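Local coordinates for hypothetical multiheme protein (Ignicoccus hospitalis KIN4/I, PDB 4QO5) that carries eight c-type hemes on a membrane-associated chain and probably passes electrons along them, its precise physiological role being unknown, at residues M43-A49 and L72-V77; S62-I68 and A111-E117. All blocks are in the same frame, centred on the assembly; numbering follows the deposited sequence.

Contact 1 (M43-A49 and L72-V77). With HEC (heme c), chain D.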
loop_
_atom_site.group_PDB
_atom_site.type_symbol
_atom_site.label_atom_id
_atom_site.label_comp_id
_atom_site.label_asym_id
_atom_site.label_seq_id
_atom_site.Cartn_x
_atom_site.Cartn_y
_atom_site.Cartn_z
ATOM N N MET A 43 -20.204 7.753 -24.918
ATOM C CA MET A 43 -21.567 7.396 -25.320
ATOM C C MET A 43 -22.578 8.547 -25.338
ATOM O O MET A 43 -23.583 8.480 -26.037
ATOM C CB MET A 43 -22.080 6.260 -24.441
ATOM C CG MET A 43 -21.644 4.925 -24.997
ATOM S SD MET A 43 -22.214 3.494 -24.080
ATOM C CE MET A 43 -21.200 3.578 -22.617
ATOM N N ALA A 44 -22.306 9.606 -24.577
ATOM C CA ALA A 44 -23.200 10.760 -24.550
ATOM C C ALA A 44 -23.028 11.644 -25.789
ATOM O O ALA A 44 -23.798 12.584 -26.002
ATOM C CB ALA A 44 -22.952 11.590 -23.275
ATOM N N HIS A 45 -22.014 11.345 -26.602
ATOM C CA HIS A 45 -21.645 12.232 -27.715
ATOM C C HIS A 45 -21.566 11.546 -29.080
ATOM O O HIS A 45 -21.281 12.188 -30.087
ATOM C CB HIS A 45 -20.304 12.895 -27.402
ATOM C CG HIS A 45 -20.312 13.609 -26.092
ATOM N ND1 HIS A 45 -20.768 14.901 -25.960
ATOM C CD2 HIS A 45 -19.991 13.190 -24.845
ATOM C CE1 HIS A 45 -20.704 15.261 -24.690
ATOM N NE2 HIS A 45 -20.237 14.241 -23.993
ATOM N N VAL A 46 -21.820 10.248 -29.109
ATOM C CA VAL A 46 -21.716 9.483 -30.351
ATOM C C VAL A 46 -22.961 8.610 -30.522
ATOM O O VAL A 46 -23.378 7.933 -29.583
ATOM C CB VAL A 46 -20.486 8.562 -30.346
ATOM C CG1 VAL A 46 -20.352 7.811 -31.698
ATOM C CG2 VAL A 46 -19.194 9.355 -30.034
ATOM N N THR A 47 -23.547 8.616 -31.714
ATOM C CA THR A 47 -24.669 7.713 -32.000
ATOM C C THR A 47 -24.125 6.403 -32.597
ATOM O O THR A 47 -23.009 6.377 -33.126
ATOM C CB THR A 47 -25.649 8.325 -33.009
ATOM O OG1 THR A 47 -25.070 8.291 -34.321
ATOM C CG2 THR A 47 -26.007 9.744 -32.645
ATOM N N PRO A 48 -24.889 5.303 -32.475
ATOM C CA PRO A 48 -24.472 4.040 -33.097
ATOM C C PRO A 48 -24.234 4.172 -34.597
ATOM O O PRO A 48 -23.270 3.599 -35.116
ATOM C CB PRO A 48 -25.658 3.116 -32.807
ATOM C CG PRO A 48 -26.145 3.615 -31.459
ATOM C CD PRO A 48 -26.053 5.114 -31.585
ATOM N N ALA A 49 -25.074 4.942 -35.285
ATOM C CA ALA A 49 -24.877 5.157 -36.718
ATOM C C ALA A 49 -23.563 5.898 -37.025
ATOM O O ALA A 49 -22.898 5.602 -38.020
ATOM C CB ALA A 49 -26.066 5.895 -37.316
ATOM N N LEU A 72 -32.750 3.502 -31.764
ATOM C CA LEU A 72 -31.494 3.725 -31.044
ATOM C C LEU A 72 -30.352 4.159 -31.958
ATOM O O LEU A 72 -29.298 4.582 -31.472
ATOM C CB LEU A 72 -31.062 2.457 -30.285
ATOM C CG LEU A 72 -31.978 1.918 -29.180
ATOM C CD1 LEU A 72 -31.472 0.587 -28.639
ATOM C CD2 LEU A 72 -32.114 2.926 -28.052
ATOM N N ARG A 73 -30.543 4.035 -33.268
ATOM C CA ARG A 73 -29.436 4.243 -34.215
ATOM C C ARG A 73 -28.940 5.681 -34.310
ATOM O O ARG A 73 -27.739 5.924 -34.495
ATOM C CB ARG A 73 -29.825 3.774 -35.607
ATOM C CG ARG A 73 -30.018 2.281 -35.710
ATOM C CD ARG A 73 -30.447 1.862 -37.106
ATOM N NE ARG A 73 -30.895 0.477 -37.068
ATOM C CZ ARG A 73 -31.845 -0.037 -37.842
ATOM N NH1 ARG A 73 -32.474 0.717 -38.737
ATOM N NH2 ARG A 73 -32.172 -1.312 -37.705
ATOM N N ASN A 74 -29.863 6.629 -34.199
ATOM C CA ASN A 74 -29.547 8.018 -34.498
ATOM C C ASN A 74 -29.634 8.958 -33.300
ATOM O O ASN A 74 -29.752 10.170 -33.464
ATOM C CB ASN A 74 -30.413 8.520 -35.656
ATOM C CG ASN A 74 -30.270 7.661 -36.904
ATOM O OD1 ASN A 74 -31.223 7.011 -37.335
ATOM N ND2 ASN A 74 -29.080 7.656 -37.492
ATOM N N VAL A 75 -29.572 8.392 -32.099
ATOM C CA VAL A 75 -29.447 9.205 -30.889
ATOM C C VAL A 75 -28.246 8.750 -30.084
ATOM O O VAL A 75 -27.801 7.598 -30.219
ATOM C CB VAL A 75 -30.728 9.164 -30.010
ATOM C CG1 VAL A 75 -31.896 9.826 -30.732
ATOM C CG2 VAL A 75 -31.088 7.731 -29.614
ATOM N N VAL A 76 -27.702 9.656 -29.266
ATOM C CA VAL A 76 -26.617 9.287 -28.373
ATOM C C VAL A 76 -27.190 8.361 -27.311
ATOM O O VAL A 76 -28.417 8.253 -27.173
ATOM C CB VAL A 76 -25.911 10.518 -27.736
ATOM C CG1 VAL A 76 -25.282 11.388 -28.825
ATOM C CG2 VAL A 76 -26.896 11.346 -26.874
ATOM N N VAL A 77 -26.315 7.658 -26.601
ATOM C CA VAL A 77 -26.741 6.659 -25.631
ATOM C C VAL A 77 -26.986 7.354 -24.288
ATOM O O VAL A 77 -26.059 7.511 -23.475
ATOM C CB VAL A 77 -25.676 5.591 -25.455
ATOM C CG1 VAL A 77 -26.208 4.417 -24.646
ATOM C CG2 VAL A 77 -25.187 5.136 -26.805
HETATM FE FE HEC D . -21.505 1.516 -25.245
HETATM C CHA HEC D . -18.823 3.216 -26.519
HETATM C CHB HEC D . -19.493 0.187 -22.806
HETATM C CHC HEC D . -24.224 0.183 -23.809
HETATM C CHD HEC D . -23.444 2.454 -27.915
HETATM N NA HEC D . -19.539 1.694 -24.740
HETATM C C1A HEC D . -18.597 2.453 -25.401
HETATM C C2A HEC D . -17.340 2.352 -24.692
HETATM C C3A HEC D . -17.540 1.504 -23.667
HETATM C C4A HEC D . -18.919 1.076 -23.682
HETATM C CMA HEC D . -16.507 1.042 -22.616
HETATM C CAA HEC D . -16.016 3.062 -25.114
HETATM C CBA HEC D . -15.855 4.306 -24.233
HETATM C CGA HEC D . -14.502 4.948 -24.437
HETATM O O1A HEC D . -13.830 4.722 -25.478
HETATM O O2A HEC D . -14.093 5.712 -23.529
HETATM N NB HEC D . -21.733 0.390 -23.707
HETATM C C1B HEC D . -20.840 0.002 -22.736
HETATM C C2B HEC D . -21.535 -0.612 -21.655
HETATM C C3B HEC D . -22.855 -0.531 -21.951
HETATM C C4B HEC D . -22.998 0.071 -23.222
HETATM C CMB HEC D . -20.800 -1.151 -20.410
HETATM C CAB HEC D . -24.158 -0.879 -21.234
HETATM C CBB HEC D . -24.058 -0.608 -19.689
HETATM N NC HEC D . -23.450 1.285 -25.776
HETATM C C1C HEC D . -24.451 0.747 -25.029
HETATM C C2C HEC D . -25.658 0.646 -25.837
HETATM C C3C HEC D . -25.470 1.564 -26.818
HETATM C C4C HEC D . -24.049 1.797 -26.893
HETATM C CMC HEC D . -27.003 0.372 -25.112
HETATM C CAC HEC D . -26.370 2.097 -27.978
HETATM C CBC HEC D . -27.893 2.194 -27.732
HETATM N ND HEC D . -21.207 2.626 -26.912
HETATM C C1D HEC D . -22.153 2.916 -27.879
HETATM C C2D HEC D . -21.603 3.795 -28.864
HETATM C C3D HEC D . -20.165 4.031 -28.452
HETATM C C4D HEC D . -19.986 3.258 -27.240
HETATM C CMD HEC D . -22.301 4.384 -30.108
HETATM C CAD HEC D . -19.163 4.914 -29.220
HETATM C CBD HEC D . -18.372 3.968 -30.126
HETATM C CGD HEC D . -17.442 4.711 -31.054
HETATM O O1D HEC D . -16.751 4.045 -31.892
HETATM O O2D HEC D . -17.397 5.962 -30.956
HETATM O O HOH W 1 -26.798 9.121 -36.290
#

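Contact 2 (S62-I68 and A111-E117). With HEC (heme c), chain D.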
loop_
_atom_site.group_PDB
_atom_site.type_symbol
_atom_site.label_atom_id
_atom_site.label_comp_id
_atom_site.label_asym_id
_atom_site.label_seq_id
_atom_site.Cartn_x
_atom_site.Cartn_y
_atom_site.Cartn_z
ATOM N N SER A 62 -20.120 -3.025 -31.899
ATOM C CA SER A 62 -19.896 -4.276 -32.592
ATOM C C SER A 62 -21.168 -4.970 -33.069
ATOM O O SER A 62 -21.105 -5.795 -33.957
ATOM C CB SER A 62 -19.054 -5.235 -31.748
ATOM O OG SER A 62 -19.740 -5.612 -30.573
ATOM N N THR A 63 -22.320 -4.619 -32.507
ATOM C CA THR A 63 -23.567 -5.128 -33.067
ATOM C C THR A 63 -23.815 -4.437 -34.403
ATOM O O THR A 63 -23.811 -3.215 -34.465
ATOM C CB THR A 63 -24.760 -4.871 -32.142
ATOM O OG1 THR A 63 -24.499 -5.417 -30.842
ATOM C CG2 THR A 63 -26.026 -5.520 -32.717
ATOM N N PRO A 64 -24.035 -5.213 -35.483
ATOM C CA PRO A 64 -24.243 -4.586 -36.794
ATOM C C PRO A 64 -25.350 -3.543 -36.756
ATOM O O PRO A 64 -26.338 -3.749 -36.058
ATOM C CB PRO A 64 -24.657 -5.764 -37.682
ATOM C CG PRO A 64 -24.004 -6.945 -37.047
ATOM C CD PRO A 64 -24.049 -6.686 -35.567
ATOM N N LEU A 65 -25.185 -2.446 -37.490
ATOM C CA LEU A 65 -26.127 -1.340 -37.400
ATOM C C LEU A 65 -27.549 -1.785 -37.697
ATOM O O LEU A 65 -28.480 -1.365 -37.005
ATOM C CB LEU A 65 -25.737 -0.181 -38.321
ATOM C CG LEU A 65 -26.552 1.109 -38.167
ATOM C CD1 LEU A 65 -26.479 1.718 -36.755
ATOM C CD2 LEU A 65 -26.081 2.122 -39.201
ATOM N N ASP A 66 -27.722 -2.644 -38.704
ATOM C CA ASP A 66 -29.071 -3.076 -39.065
ATOM C C ASP A 66 -29.711 -4.027 -38.045
ATOM O O ASP A 66 -30.885 -4.379 -38.170
ATOM C CB ASP A 66 -29.123 -3.661 -40.492
ATOM C CG ASP A 66 -28.243 -4.893 -40.671
ATOM O OD1 ASP A 66 -27.639 -5.366 -39.689
ATOM O OD2 ASP A 66 -28.169 -5.407 -41.810
ATOM N N GLU A 67 -28.943 -4.437 -37.042
ATOM C CA GLU A 67 -29.465 -5.272 -35.964
ATOM C C GLU A 67 -29.645 -4.493 -34.662
ATOM O O GLU A 67 -30.065 -5.052 -33.651
ATOM C CB GLU A 67 -28.560 -6.477 -35.738
ATOM C CG GLU A 67 -28.475 -7.379 -36.978
ATOM C CD GLU A 67 -27.763 -8.691 -36.705
ATOM O OE1 GLU A 67 -28.149 -9.385 -35.738
ATOM O OE2 GLU A 67 -26.822 -9.027 -37.456
ATOM N N ILE A 68 -29.285 -3.214 -34.682
ATOM C CA ILE A 68 -29.559 -2.321 -33.551
ATOM C C ILE A 68 -30.937 -1.734 -33.823
ATOM O O ILE A 68 -31.209 -1.317 -34.944
ATOM C CB ILE A 68 -28.519 -1.186 -33.473
ATOM C CG1 ILE A 68 -27.129 -1.752 -33.179
ATOM C CG2 ILE A 68 -28.894 -0.134 -32.414
ATOM C CD1 ILE A 68 -26.030 -0.674 -33.090
ATOM N N ALA A 111 -25.359 -5.694 -24.771
ATOM C CA ALA A 111 -25.184 -6.504 -25.987
ATOM C C ALA A 111 -25.967 -5.970 -27.171
ATOM O O ALA A 111 -25.732 -6.370 -28.313
ATOM C CB ALA A 111 -25.561 -7.954 -25.738
ATOM N N VAL A 112 -26.923 -5.091 -26.890
ATOM C CA VAL A 112 -27.731 -4.481 -27.933
ATOM C C VAL A 112 -26.827 -3.759 -28.939
ATOM O O VAL A 112 -27.099 -3.768 -30.152
ATOM C CB VAL A 112 -28.812 -3.565 -27.311
ATOM C CG1 VAL A 112 -29.518 -2.719 -28.365
ATOM C CG2 VAL A 112 -29.812 -4.426 -26.550
ATOM N N CYS A 113 -25.727 -3.193 -28.440
ATOM C CA CYS A 113 -24.744 -2.513 -29.290
ATOM C C CYS A 113 -23.332 -3.085 -29.243
ATOM O O CYS A 113 -22.549 -2.824 -30.137
ATOM C CB CYS A 113 -24.689 -1.031 -28.946
ATOM S SG CYS A 113 -26.311 -0.387 -29.170
ATOM N N HIS A 114 -23.026 -3.872 -28.214
ATOM C CA HIS A 114 -21.685 -4.428 -28.039
ATOM C C HIS A 114 -21.759 -5.928 -27.957
ATOM O O HIS A 114 -21.294 -6.526 -26.988
ATOM C CB HIS A 114 -21.058 -3.904 -26.750
ATOM C CG HIS A 114 -20.944 -2.424 -26.718
ATOM N ND1 HIS A 114 -20.245 -1.717 -27.669
ATOM C CD2 HIS A 114 -21.459 -1.511 -25.867
ATOM C CE1 HIS A 114 -20.310 -0.430 -27.394
ATOM N NE2 HIS A 114 -21.048 -0.279 -26.313
ATOM N N ARG A 115 -22.351 -6.538 -28.979
ATOM C CA ARG A 115 -22.547 -7.985 -28.991
ATOM C C ARG A 115 -21.252 -8.779 -28.800
ATOM O O ARG A 115 -21.202 -9.742 -28.012
ATOM C CB ARG A 115 -23.252 -8.408 -30.288
ATOM C CG ARG A 115 -23.424 -9.907 -30.418
ATOM C CD ARG A 115 -24.751 -10.211 -31.090
ATOM N NE ARG A 115 -24.716 -9.988 -32.526
ATOM C CZ ARG A 115 -25.795 -9.751 -33.270
ATOM N NH1 ARG A 115 -26.998 -9.659 -32.712
ATOM N NH2 ARG A 115 -25.666 -9.579 -34.572
ATOM N N THR A 116 -20.195 -8.368 -29.488
ATOM C CA THR A 116 -18.963 -9.162 -29.473
ATOM C C THR A 116 -18.364 -9.211 -28.070
ATOM O O THR A 116 -17.925 -10.273 -27.602
ATOM C CB THR A 116 -17.929 -8.635 -30.482
ATOM O OG1 THR A 116 -18.505 -8.640 -31.793
ATOM C CG2 THR A 116 -16.678 -9.516 -30.483
ATOM N N GLU A 117 -18.386 -8.070 -27.385
ATOM C CA GLU A 117 -17.831 -7.979 -26.052
ATOM C C GLU A 117 -18.589 -8.870 -25.078
ATOM O O GLU A 117 -17.994 -9.572 -24.259
ATOM C CB GLU A 117 -17.823 -6.523 -25.570
ATOM C CG GLU A 117 -16.838 -5.631 -26.320
ATOM C CD GLU A 117 -17.264 -5.290 -27.750
ATOM O OE1 GLU A 117 -18.445 -5.486 -28.105
ATOM O OE2 GLU A 117 -16.399 -4.842 -28.541
HETATM FE FE HEC D . -21.505 1.516 -25.245
HETATM C CHA HEC D . -18.823 3.216 -26.519
HETATM C CHB HEC D . -19.493 0.187 -22.806
HETATM C CHC HEC D . -24.224 0.183 -23.809
HETATM C CHD HEC D . -23.444 2.454 -27.915
HETATM N NA HEC D . -19.539 1.694 -24.740
HETATM C C1A HEC D . -18.597 2.453 -25.401
HETATM C C2A HEC D . -17.340 2.352 -24.692
HETATM C C3A HEC D . -17.540 1.504 -23.667
HETATM C C4A HEC D . -18.919 1.076 -23.682
HETATM C CMA HEC D . -16.507 1.042 -22.616
HETATM C CAA HEC D . -16.016 3.062 -25.114
HETATM C CBA HEC D . -15.855 4.306 -24.233
HETATM C CGA HEC D . -14.502 4.948 -24.437
HETATM O O1A HEC D . -13.830 4.722 -25.478
HETATM O O2A HEC D . -14.093 5.712 -23.529
HETATM N NB HEC D . -21.733 0.390 -23.707
HETATM C C1B HEC D . -20.840 0.002 -22.736
HETATM C C2B HEC D . -21.535 -0.612 -21.655
HETATM C C3B HEC D . -22.855 -0.531 -21.951
HETATM C C4B HEC D . -22.998 0.071 -23.222
HETATM C CMB HEC D . -20.800 -1.151 -20.410
HETATM C CAB HEC D . -24.158 -0.879 -21.234
HETATM C CBB HEC D . -24.058 -0.608 -19.689
HETATM N NC HEC D . -23.450 1.285 -25.776
HETATM C C1C HEC D . -24.451 0.747 -25.029
HETATM C C2C HEC D . -25.658 0.646 -25.837
HETATM C C3C HEC D . -25.470 1.564 -26.818
HETATM C C4C HEC D . -24.049 1.797 -26.893
HETATM C CMC HEC D . -27.003 0.372 -25.112
HETATM C CAC HEC D . -26.370 2.097 -27.978
HETATM C CBC HEC D . -27.893 2.194 -27.732
HETATM N ND HEC D . -21.207 2.626 -26.912
HETATM C C1D HEC D . -22.153 2.916 -27.879
HETATM C C2D HEC D . -21.603 3.795 -28.864
HETATM C C3D HEC D . -20.165 4.031 -28.452
HETATM C C4D HEC D . -19.986 3.258 -27.240
HETATM C CMD HEC D . -22.301 4.384 -30.108
HETATM C CAD HEC D . -19.163 4.914 -29.220
HETATM C CBD HEC D . -18.372 3.968 -30.126
HETATM C CGD HEC D . -17.442 4.711 -31.054
HETATM O O1D HEC D . -16.751 4.045 -31.892
HETATM O O2D HEC D . -17.397 5.962 -30.956
HETATM O O HOH W 2 -29.326 -5.177 -31.043
#

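Contact 1 (M43-A49 and L72-V77)
M43 and V77 meet side by side over one face of a heme c, their CB atoms 3.8 Å apart, and from there the two side chains part. M43 runs straight out through CG and descends on the metal, where SD binds the iron at 2.4 Å; a bend at chi3 (-73°) then lays CE over the porphyrin, 3.3 Å from the heme nitrogen NA. V77 lies over the edge of the pyrrole across the iron from NA, its CG1 facing the ring carbon C3C and its CG2 3.4 Å from the meso carbon CHD. The backbone ties this pair together, because V77 N donates to M43 O (2.9 Å) at 149°, tilted out of the carbonyl plane. V76 turns to 43-49, its CG1 packing against A44 O and the backbone N of V46. Farther along, T47 sets CG2 alongside the V75 carbonyl carbon, and P48 CD rests against the carbonyl oxygens of both L72 and V75. A49 N donates to R73 O (2.9 Å) at 158° and in the carbonyl plane, fixing the second end of the contact. T47 OG1 caps the N-terminus of helix 48-51 at E50 N and also shares a water with N74 ND2. On the opposite heme face H114 supplies the other axial ligand, and the result is a His/Met-ligated c-type heme, its methionine at the end of a 3-10 turn and the carbonyl of that residue bound by V77 N.

Contact 2 (S62-I68 and A111-E117)
S62 and T63 grip the backbone around C113 and H114, which supply a thioether and an axial ligand to the heme. C113 O accepts two bonds, from S62 N (3.0 Å), nearly straight at 172° and in the carbonyl plane, and from T63 N (3.0 Å), which arrives from above that plane. C113 SG forms the thioether to the heme carbon CAC, a bond drawn out to 2.8 Å in this model, and I68 CD1 packs on the same sulfur at 3.9 Å. H114 NE2 binds the iron at 2.1 Å. One step outward, S62 OG sits between the backbone N and the carbonyl carbon (chi1 65°), where it accepts from T116 N in the first turn of helix 115-122 and donates to the syn lone pair of E117 OE1 (2.8 Å). T63 OG1 donates to A111 O, and its CG2 lies over one face of the R115 guanidinium. R115 bends at chi2 and chi3 to bring NH2 to E67 OE1 (2.7 Å); OE1 lies in the guanidinium plane, whereas NH2 approaches it from above the carboxylate plane, and NH1 adds a weak second bond. Replacing R115 with an alanine would probably leave E67 without its cationic mate and uncover the methyl of T63. Water 2 bridges E67 O and V112 O. The hydrogen bonds on C113 O and A111 O probably steady the backbone of the heme-binding CxxCH motif, and the E67-R115 salt bridge lies on the more exposed rim.

In the fold
Both contacts meet the same heme from its two faces: contact 1 supplies the axial methionine and contact 2 the axial histidine together with a thioether cysteine. Each is partly buried and closed toward the heme; contact 1 is exposed at H45 and at N74, on different parts of its margin, and contact 2 at E67 and T116. Their chemistry differs. Contact 1 sets aliphatic side chains against backbone carbonyls, with two backbone hydrogen bonds, whereas contact 2 relies on hydroxyls, a shared carbonyl and a salt bridge. Along the chain their segments alternate, and R73 joins them, its NE probably hydrogen-bonded to I68 O, while A49 packs on L65.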